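Local coordinates for chemotaxis protein CheX (Vibrio vulnificus, PDB 6VPW) that probably dephosphorylates the phosphorylated response regulator CheY in bacterial chemotaxis, as its CheX relatives in the CheC-like phosphatase family do, at residues A[16-21]-A[96-101]; A[23-28]-A[143-148]; A[68-73]-A[77-82]. One frame throughout, in Å; residues are numbered along the deposited sequence.

Contact 1. Residues A[16-21]-A[96-101]; sequences MNVLKT and NMVTGG
Val18 and Val98 mark the close approach of two helical backbones, their CA atoms 6.6 Å apart, where helix 8-23 runs beside helix 85-107. Both helices belong to the helical layer laid over an antiparallel sheet, the alpha/beta architecture of the CheC-like phosphatases. The contact is a compact worked example of one branched side chain dividing its two methyls between two neighbours, and it buries only 143 Å² in all.

Val18 is the shared element. With CG1 anti to the backbone N (chi1 166°), that branch is directed at the end of Met97, and Val18 CG1 lies 3.8 Å from Met97 CE. The other branch serves the next residue along the opposing helix, with Val18 CG2 3.9 Å from Val98 CG2. The same methyl also rests beside the root of the methionine, where Val18 CG2 and Met97 CB are 4.1 Å apart. The Met97 chain runs out straight through its sulfur and then turns at chi3 (-69°), a bend that brings its terminal methyl back beside the valine.

Val98 works on two fronts: besides meeting Val18, it packs on Met59 and Ile61 of strand 56-63 and so ties the helix pair to the sheet. Its carbonyl oxygen adds a polar tie, accepting a hydrogen bond from Ser14 OG, one turn before Val18 on helix 8-23. Asn96 ends a Glu-x-x-Asn sequence, the signature of CheC-like phosphatases, and so probably belongs to the phosphatase site; it packs on Ile48 and Pro118.

Within helix 8-23 itself, Asn17 O is gripped twice from opposite faces of its carbonyl plane, by Thr21 OG1 at 2.8 Å and by Thr21 N at 3.0 Å.

Contact 2. Residues A[23-28]-A[143-148]; sequences ASLELK and SQWGNA
An ST turn at Ser143, set within a type I beta turn that runs to Gly146, shapes the tip of a beta hairpin, and the linker of Leu25 to Leu27 passes against it. The contact shows how a loop with its own internal bonds can present apolar groups to a neighbour.

At chi1 77° Ser143 OG is flanked by both its own backbone N and its carbonyl carbon, which turns it inward over the loop. From there it donates to Gly146 O at 2.7 Å, lying in the carbonyl plane on a lone pair, and it accepts a longer, bent bond from Trp145 N at 3.3 Å. The backbone closes the turn with Gly146 N to Ser143 O, 3.2 Å.

Across the contact, Leu25 and Trp145 lie alongside one another, their chains running opposite ways. Leu25 CD1 comes within 3.8 Å of Trp145 CE3, while Leu25 CG is 3.9 Å from Trp145 CZ3, so the leucine's branched end lies by the benzo part of the indole. Gln144 CG covers one face of that ring over its centre. Leu27 CD2 touches more loosely, 4.2 Å from Ser143 CB; Leu27 also packs on Phe141 and on Leu15 and Leu19 of helix 8-23.

The arrangement is that of a tight turn joining adjacent antiparallel strands, 137-142 and 148-154, packed against the connection that leads into strand 28-34 at one border of the six-stranded sheet.

Contact 3. Residues A[68-73]-A[77-82]; sequences ALEIMQ and GERPNG
Gln73 and Arg79 bring their CA atoms to 4.2 Å as the chain leaves helix 65-76 and doubles back along it. The motif is a helix C-terminus ended by a glycine: Gly77 leaves helical geometry with positive phi (87°), and its N still donates to Gln73 O at 2.6 Å, continuing the helical bonding by one residue. It illustrates how a helix can be covered by the residues that follow it.

The reversal lays Arg79 over the last turns. Its chain is extended from CG to NE, with CG anti to the backbone N (chi1 -173°), and this reach carries the guanidinium back to Glu70. Arg79 NH1 donates to Gln73 OE1 at 3.2 Å, meeting the oxygen almost end-on to its C=O bond, with that oxygen close to the guanidinium plane, although the amide itself is turned almost perpendicular (85°). The same nitrogen forms a salt bridge with Glu70 OE1, 3.3 Å away, whose hydrogen bond is weak. Leu69 supports the flat group from one face, with its CB 3.7 Å from Arg79 NH2.

Farther along, Pro80 lies over Met72. Met72 CB already lies against the ring, and bends at chi2 and chi3 bring CE back to it as well; Met72 CE is 3.5 Å from Pro80 CG. Val87 of helix 85-107 touches both residues and links the loop to the next helix.

A water bridges the two charged groups, donating to Glu70 OE1 at 2.9 Å and accepting from Arg79 NH2 at 2.7 Å.

The three contacts form a continuous patch in which neighbouring residues hand packing from one to the next. Contacts 1 and 2 have centres about 13 Å apart and share a seam: Leu19 CD1 lies 3.4 Å from Leu27 CD1, and Leu19 O probably accepts a hydrogen bond from Leu25 N. Contact 3, about 13 Å from contact 2 between centres, joins through Glu70, whose CG is 3.8 Å from Leu25 CD1 and whose OE1 is 3.4 Å from Trp145 CD1. Contacts 1 and 3 are farther apart, about 18 Å between centres, yet Leu19 CD2 reaches Ile71 CD1 at 3.7 Å. Helix 85-107, supplying 96-101 to contact 1, carries the Glu-x-x-Asn signature of the probable phosphatase site.

Contact 1. Residues A[16-21]-A[96-101]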
loop_
_atom_site.group_PDB
_atom_site.type_symbol
_atom_site.label_atom_id
_atom_site.label_comp_id
_atom_site.label_asym_id
_atom_site.label_seq_id
_atom_site.Cartn_x
_atom_site.Cartn_y
_atom_site.Cartn_z
ATOM N N MET A 16 6.232 -13.004 -13.430
ATOM C CA MET A 16 6.887 -14.295 -13.770
ATOM C C MET A 16 8.234 -14.030 -14.440
ATOM O O MET A 16 9.210 -14.727 -14.083
ATOM C CB MET A 16 5.997 -15.131 -14.687
ATOM C CG MET A 16 4.742 -15.610 -13.996
ATOM S SD MET A 16 3.669 -16.542 -15.082
ATOM C CE MET A 16 4.785 -17.869 -15.564
ATOM N N ASN A 17 8.298 -13.056 -15.346
ATOM C CA ASN A 17 9.570 -12.775 -16.072
ATOM C C ASN A 17 10.614 -12.162 -15.139
ATOM O O ASN A 17 11.809 -12.474 -15.321
ATOM C CB ASN A 17 9.316 -11.905 -17.301
ATOM C CG ASN A 17 8.493 -12.654 -18.321
ATOM O OD1 ASN A 17 8.465 -13.880 -18.292
ATOM N ND2 ASN A 17 7.821 -11.938 -19.205
ATOM N N VAL A 18 10.191 -11.336 -14.178
ATOM C CA VAL A 18 11.162 -10.703 -13.243
ATOM C C VAL A 18 11.787 -11.814 -12.391
ATOM O O VAL A 18 13.042 -11.848 -12.267
ATOM C CB VAL A 18 10.507 -9.596 -12.382
ATOM C CG1 VAL A 18 11.390 -9.188 -11.221
ATOM C CG2 VAL A 18 10.140 -8.371 -13.204
ATOM N N LEU A 19 10.967 -12.726 -11.870
ATOM C CA LEU A 19 11.517 -13.781 -10.985
ATOM C C LEU A 19 12.302 -14.825 -11.781
ATOM O O LEU A 19 13.311 -15.335 -11.246
ATOM C CB LEU A 19 10.371 -14.408 -10.197
ATOM C CG LEU A 19 9.687 -13.455 -9.216
ATOM C CD1 LEU A 19 8.621 -14.180 -8.434
ATOM C CD2 LEU A 19 10.696 -12.810 -8.278
ATOM N N LYS A 20 11.880 -15.123 -13.006
ATOM C CA LYS A 20 12.611 -16.147 -13.787
ATOM C C LYS A 20 13.982 -15.579 -14.187
ATOM O O LYS A 20 14.985 -16.312 -14.054
ATOM C CB LYS A 20 11.763 -16.584 -14.983
ATOM C CG LYS A 20 12.241 -17.839 -15.695
ATOM C CD LYS A 20 11.206 -18.396 -16.666
ATOM C CE LYS A 20 11.670 -19.663 -17.354
ATOM N NZ LYS A 20 10.684 -20.144 -18.355
ATOM N N THR A 21 14.036 -14.309 -14.612
ATOM C CA THR A 21 15.319 -13.717 -15.081
ATOM C C THR A 21 16.203 -13.225 -13.928
ATOM O O THR A 21 17.433 -13.441 -14.002
ATOM C CB THR A 21 15.091 -12.544 -16.044
ATOM O OG1 THR A 21 14.387 -11.481 -15.393
ATOM C CG2 THR A 21 14.350 -12.968 -17.293
ATOM N N ASN A 96 8.670 -2.426 -8.055
ATOM C CA ASN A 96 9.036 -1.399 -9.075
ATOM C C ASN A 96 9.325 -2.047 -10.434
ATOM O O ASN A 96 8.831 -1.522 -11.462
ATOM C CB ASN A 96 10.258 -0.580 -8.659
ATOM C CG ASN A 96 9.920 0.700 -7.927
ATOM O OD1 ASN A 96 8.815 1.224 -8.076
ATOM N ND2 ASN A 96 10.887 1.246 -7.195
ATOM N N MET A 97 10.078 -3.148 -10.446
ATOM C CA MET A 97 10.437 -3.783 -11.741
ATOM C C MET A 97 9.190 -4.375 -12.396
ATOM O O MET A 97 9.049 -4.236 -13.630
ATOM C CB MET A 97 11.479 -4.896 -11.551
ATOM C CG MET A 97 12.886 -4.384 -11.334
ATOM S SD MET A 97 14.084 -5.766 -11.238
ATOM C CE MET A 97 13.606 -6.504 -9.684
ATOM N N VAL A 98 8.314 -5.003 -11.614
ATOM C CA VAL A 98 7.101 -5.623 -12.214
ATOM C C VAL A 98 6.206 -4.514 -12.778
ATOM O O VAL A 98 5.713 -4.655 -13.922
ATOM C CB VAL A 98 6.351 -6.493 -11.192
ATOM C CG1 VAL A 98 4.976 -6.911 -11.698
ATOM C CG2 VAL A 98 7.174 -7.717 -10.810
ATOM N N THR A 99 6.002 -3.451 -11.999
ATOM C CA THR A 99 5.141 -2.325 -12.444
ATOM C C THR A 99 5.756 -1.639 -13.670
ATOM O O THR A 99 4.979 -1.307 -14.604
ATOM C CB THR A 99 4.912 -1.333 -11.304
ATOM O OG1 THR A 99 4.435 -2.114 -10.207
ATOM C CG2 THR A 99 3.920 -0.248 -11.661
ATOM N N GLY A 100 7.076 -1.423 -13.652
ATOM C CA GLY A 100 7.815 -0.801 -14.766
ATOM C C GLY A 100 7.652 -1.587 -16.054
ATOM O O GLY A 100 7.425 -0.966 -17.101
ATOM N N GLY A 101 7.783 -2.914 -15.977
ATOM C CA GLY A 101 7.581 -3.784 -17.148
ATOM C C GLY A 101 6.136 -3.725 -17.661
ATOM O O GLY A 101 5.950 -3.643 -18.884
#

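Contact 2. Residues A[23-28]-A[143-148]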
loop_
_atom_site.group_PDB
_atom_site.type_symbol
_atom_site.label_atom_id
_atom_site.label_comp_id
_atom_site.label_asym_id
_atom_site.label_seq_id
_atom_site.Cartn_x
_atom_site.Cartn_y
_atom_site.Cartn_z
ATOM N N ALA A 23 15.836 -13.839 -10.470
ATOM C CA ALA A 23 16.052 -14.757 -9.325
ATOM C C ALA A 23 16.084 -16.216 -9.783
ATOM O O ALA A 23 16.097 -17.106 -8.918
ATOM C CB ALA A 23 14.979 -14.543 -8.288
ATOM N N SER A 24 16.076 -16.443 -11.100
ATOM C CA SER A 24 16.104 -17.821 -11.657
ATOM C C SER A 24 15.085 -18.701 -10.923
ATOM O O SER A 24 15.415 -19.856 -10.614
ATOM C CB SER A 24 17.491 -18.401 -11.579
ATOM O OG SER A 24 17.557 -19.619 -12.297
ATOM N N LEU A 25 13.898 -18.154 -10.651
ATOM C CA LEU A 25 12.824 -18.902 -9.948
ATOM C C LEU A 25 11.543 -18.868 -10.790
ATOM O O LEU A 25 11.148 -17.777 -11.268
ATOM C CB LEU A 25 12.632 -18.300 -8.553
ATOM C CG LEU A 25 11.691 -19.069 -7.630
ATOM C CD1 LEU A 25 12.115 -18.934 -6.182
ATOM C CD2 LEU A 25 10.249 -18.627 -7.822
ATOM N N GLU A 26 10.909 -20.031 -10.932
ATOM C CA GLU A 26 9.703 -20.180 -11.781
ATOM C C GLU A 26 8.447 -20.249 -10.911
ATOM O O GLU A 26 8.337 -21.188 -10.111
ATOM C CB GLU A 26 9.861 -21.441 -12.629
ATOM C CG GLU A 26 8.818 -21.589 -13.716
ATOM C CD GLU A 26 9.103 -22.740 -14.665
ATOM O OE1 GLU A 26 9.474 -23.827 -14.178
ATOM O OE2 GLU A 26 9.005 -22.532 -15.892
ATOM N N LEU A 27 7.551 -19.268 -11.055
ATOM C CA LEU A 27 6.245 -19.309 -10.350
ATOM C C LEU A 27 5.235 -20.051 -11.221
ATOM O O LEU A 27 5.301 -19.922 -12.464
ATOM C CB LEU A 27 5.732 -17.899 -10.073
ATOM C CG LEU A 27 6.438 -17.133 -8.963
ATOM C CD1 LEU A 27 5.663 -15.863 -8.645
ATOM C CD2 LEU A 27 6.591 -17.989 -7.714
ATOM N N LYS A 28 4.347 -20.799 -10.565
ATOM C CA LYS A 28 3.251 -21.534 -11.226
ATOM C C LYS A 28 2.005 -20.666 -11.124
ATOM O O LYS A 28 1.438 -20.510 -10.047
ATOM C CB LYS A 28 3.058 -22.906 -10.570
ATOM C CG LYS A 28 1.734 -23.603 -10.855
ATOM C CD LYS A 28 1.490 -23.931 -12.309
ATOM C CE LYS A 28 0.120 -24.536 -12.554
ATOM N NZ LYS A 28 -0.096 -25.788 -11.785
ATOM N N SER A 143 4.628 -22.265 -5.734
ATOM C CA SER A 143 5.992 -22.824 -5.866
ATOM C C SER A 143 6.189 -23.766 -4.675
ATOM O O SER A 143 5.369 -23.703 -3.717
ATOM C CB SER A 143 7.032 -21.751 -5.917
ATOM O OG SER A 143 7.273 -21.240 -4.625
ATOM N N GLN A 144 7.231 -24.578 -4.690
ATOM C CA GLN A 144 7.386 -25.519 -3.553
ATOM C C GLN A 144 7.832 -24.740 -2.317
ATOM O O GLN A 144 7.667 -25.267 -1.212
ATOM C CB GLN A 144 8.374 -26.634 -3.886
ATOM C CG GLN A 144 9.763 -26.146 -4.247
ATOM C CD GLN A 144 10.725 -27.303 -4.246
ATOM O OE1 GLN A 144 11.132 -27.793 -3.195
ATOM N NE2 GLN A 144 11.113 -27.730 -5.431
ATOM N N TRP A 145 8.308 -23.505 -2.511
ATOM C CA TRP A 145 8.848 -22.694 -1.390
ATOM C C TRP A 145 7.746 -21.825 -0.784
ATOM O O TRP A 145 7.984 -21.234 0.284
ATOM C CB TRP A 145 10.040 -21.869 -1.875
ATOM C CG TRP A 145 11.084 -22.726 -2.514
ATOM C CD1 TRP A 145 11.980 -23.545 -1.893
ATOM C CD2 TRP A 145 11.303 -22.884 -3.923
ATOM N NE1 TRP A 145 12.750 -24.199 -2.820
ATOM C CE2 TRP A 145 12.362 -23.807 -4.076
ATOM C CE3 TRP A 145 10.725 -22.321 -5.065
ATOM C CZ2 TRP A 145 12.843 -24.180 -5.331
ATOM C CZ3 TRP A 145 11.192 -22.702 -6.302
ATOM C CH2 TRP A 145 12.241 -23.608 -6.430
ATOM N N GLY A 146 6.577 -21.791 -1.420
ATOM C CA GLY A 146 5.463 -20.985 -0.914
ATOM C C GLY A 146 4.706 -20.297 -2.036
ATOM O O GLY A 146 5.175 -20.321 -3.201
ATOM N N ASN A 147 3.619 -19.631 -1.658
ATOM C CA ASN A 147 2.672 -19.027 -2.618
ATOM C C ASN A 147 2.815 -17.502 -2.625
ATOM O O ASN A 147 3.469 -16.919 -1.723
ATOM C CB ASN A 147 1.240 -19.471 -2.294
ATOM C CG ASN A 147 1.041 -20.973 -2.382
ATOM O OD1 ASN A 147 1.740 -21.671 -3.115
ATOM N ND2 ASN A 147 0.075 -21.482 -1.643
ATOM N N ALA A 148 2.233 -16.897 -3.649
ATOM C CA ALA A 148 2.237 -15.434 -3.792
ATOM C C ALA A 148 0.957 -15.041 -4.513
ATOM O O ALA A 148 0.251 -15.929 -5.025
ATOM C CB ALA A 148 3.454 -14.986 -4.566
#

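Contact 3. Residues A[68-73]-A[77-82]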
loop_
_atom_site.group_PDB
_atom_site.type_symbol
_atom_site.label_atom_id
_atom_site.label_comp_id
_atom_site.label_asym_id
_atom_site.label_seq_id
_atom_site.Cartn_x
_atom_site.Cartn_y
_atom_site.Cartn_z
ATOM N N ALA A 68 9.698 -15.554 -0.450
ATOM C CA ALA A 68 10.522 -14.332 -0.360
ATOM C C ALA A 68 11.974 -14.703 -0.013
ATOM O O ALA A 68 12.899 -14.167 -0.664
ATOM C CB ALA A 68 9.922 -13.406 0.679
ATOM N N LEU A 69 12.179 -15.564 0.990
ATOM C CA LEU A 69 13.560 -15.956 1.375
ATOM C C LEU A 69 14.220 -16.710 0.212
ATOM O O LEU A 69 15.424 -16.480 -0.018
ATOM C CB LEU A 69 13.532 -16.792 2.662
ATOM C CG LEU A 69 13.111 -16.051 3.934
ATOM C CD1 LEU A 69 13.056 -16.995 5.129
ATOM C CD2 LEU A 69 14.049 -14.897 4.233
ATOM N N GLU A 70 13.462 -17.531 -0.527
ATOM C CA GLU A 70 14.064 -18.283 -1.665
ATOM C C GLU A 70 14.488 -17.293 -2.754
ATOM O O GLU A 70 15.604 -17.435 -3.279
ATOM C CB GLU A 70 13.099 -19.330 -2.220
ATOM C CG GLU A 70 13.771 -20.372 -3.101
ATOM C CD GLU A 70 14.659 -21.362 -2.369
ATOM O OE1 GLU A 70 14.565 -21.456 -1.118
ATOM O OE2 GLU A 70 15.467 -22.015 -3.042
ATOM N N ILE A 71 13.633 -16.321 -3.078
ATOM C CA ILE A 71 13.983 -15.282 -4.089
ATOM C C ILE A 71 15.262 -14.562 -3.640
ATOM O O ILE A 71 16.197 -14.446 -4.472
ATOM C CB ILE A 71 12.788 -14.324 -4.304
ATOM C CG1 ILE A 71 11.607 -15.067 -4.930
ATOM C CG2 ILE A 71 13.181 -13.106 -5.129
ATOM C CD1 ILE A 71 10.312 -14.285 -4.930
ATOM N N MET A 72 15.307 -14.124 -2.374
ATOM C CA MET A 72 16.468 -13.390 -1.792
ATOM C C MET A 72 17.737 -14.243 -1.891
ATOM O O MET A 72 18.787 -13.691 -2.264
ATOM C CB MET A 72 16.228 -13.062 -0.316
ATOM C CG MET A 72 15.276 -11.913 -0.100
ATOM S SD MET A 72 16.036 -10.331 -0.534
ATOM C CE MET A 72 17.302 -10.213 0.729
ATOM N N GLN A 73 17.646 -15.523 -1.528
ATOM C CA GLN A 73 18.846 -16.402 -1.601
ATOM C C GLN A 73 19.353 -16.433 -3.049
ATOM O O GLN A 73 20.581 -16.329 -3.242
ATOM C CB GLN A 73 18.520 -17.808 -1.096
ATOM C CG GLN A 73 19.683 -18.782 -1.212
ATOM C CD GLN A 73 19.363 -20.134 -0.624
ATOM O OE1 GLN A 73 18.347 -20.323 0.043
ATOM N NE2 GLN A 73 20.246 -21.090 -0.865
ATOM N N GLY A 77 22.718 -14.905 -3.323
ATOM C CA GLY A 77 23.642 -16.033 -3.088
ATOM C C GLY A 77 23.779 -16.368 -1.610
ATOM O O GLY A 77 24.472 -17.355 -1.297
ATOM N N GLU A 78 23.160 -15.568 -0.734
ATOM C CA GLU A 78 23.192 -15.809 0.735
ATOM C C GLU A 78 21.778 -15.626 1.297
ATOM O O GLU A 78 21.229 -14.506 1.185
ATOM C CB GLU A 78 24.190 -14.872 1.417
ATOM C CG GLU A 78 25.637 -15.144 1.038
ATOM C CD GLU A 78 26.646 -14.197 1.666
ATOM O OE1 GLU A 78 26.232 -13.116 2.133
ATOM O OE2 GLU A 78 27.846 -14.545 1.690
ATOM N N ARG A 79 21.222 -16.697 1.874
ATOM C CA ARG A 79 19.851 -16.685 2.449
ATOM C C ARG A 79 19.818 -15.762 3.665
ATOM O O ARG A 79 20.621 -15.921 4.581
ATOM C CB ARG A 79 19.446 -18.108 2.841
ATOM C CG ARG A 79 18.001 -18.253 3.299
ATOM C CD ARG A 79 17.710 -19.688 3.692
ATOM N NE ARG A 79 16.300 -19.919 3.975
ATOM C CZ ARG A 79 15.374 -20.174 3.056
ATOM N NH1 ARG A 79 15.700 -20.214 1.772
ATOM N NH2 ARG A 79 14.119 -20.372 3.425
ATOM N N PRO A 80 18.903 -14.764 3.713
ATOM C CA PRO A 80 18.793 -13.870 4.866
ATOM C C PRO A 80 18.205 -14.590 6.087
ATOM O O PRO A 80 17.534 -15.589 5.893
ATOM C CB PRO A 80 17.810 -12.772 4.415
ATOM C CG PRO A 80 17.679 -12.953 2.913
ATOM C CD PRO A 80 17.940 -14.420 2.656
ATOM N N ASN A 81 18.433 -14.049 7.289
ATOM C CA ASN A 81 17.894 -14.659 8.537
ATOM C C ASN A 81 16.357 -14.714 8.545
ATOM O O ASN A 81 15.800 -15.833 8.548
ATOM C CB ASN A 81 18.397 -13.919 9.784
ATOM C CG ASN A 81 18.050 -14.611 11.086
ATOM O OD1 ASN A 81 17.528 -15.725 11.092
ATOM N ND2 ASN A 81 18.352 -13.967 12.202
ATOM N N GLY A 82 15.702 -13.550 8.529
ATOM C CA GLY A 82 14.236 -13.449 8.379
ATOM C C GLY A 82 13.896 -12.383 7.355
ATOM O O GLY A 82 14.740 -12.158 6.459
HETATM O O HOH W 1 12.803 -20.929 1.160
#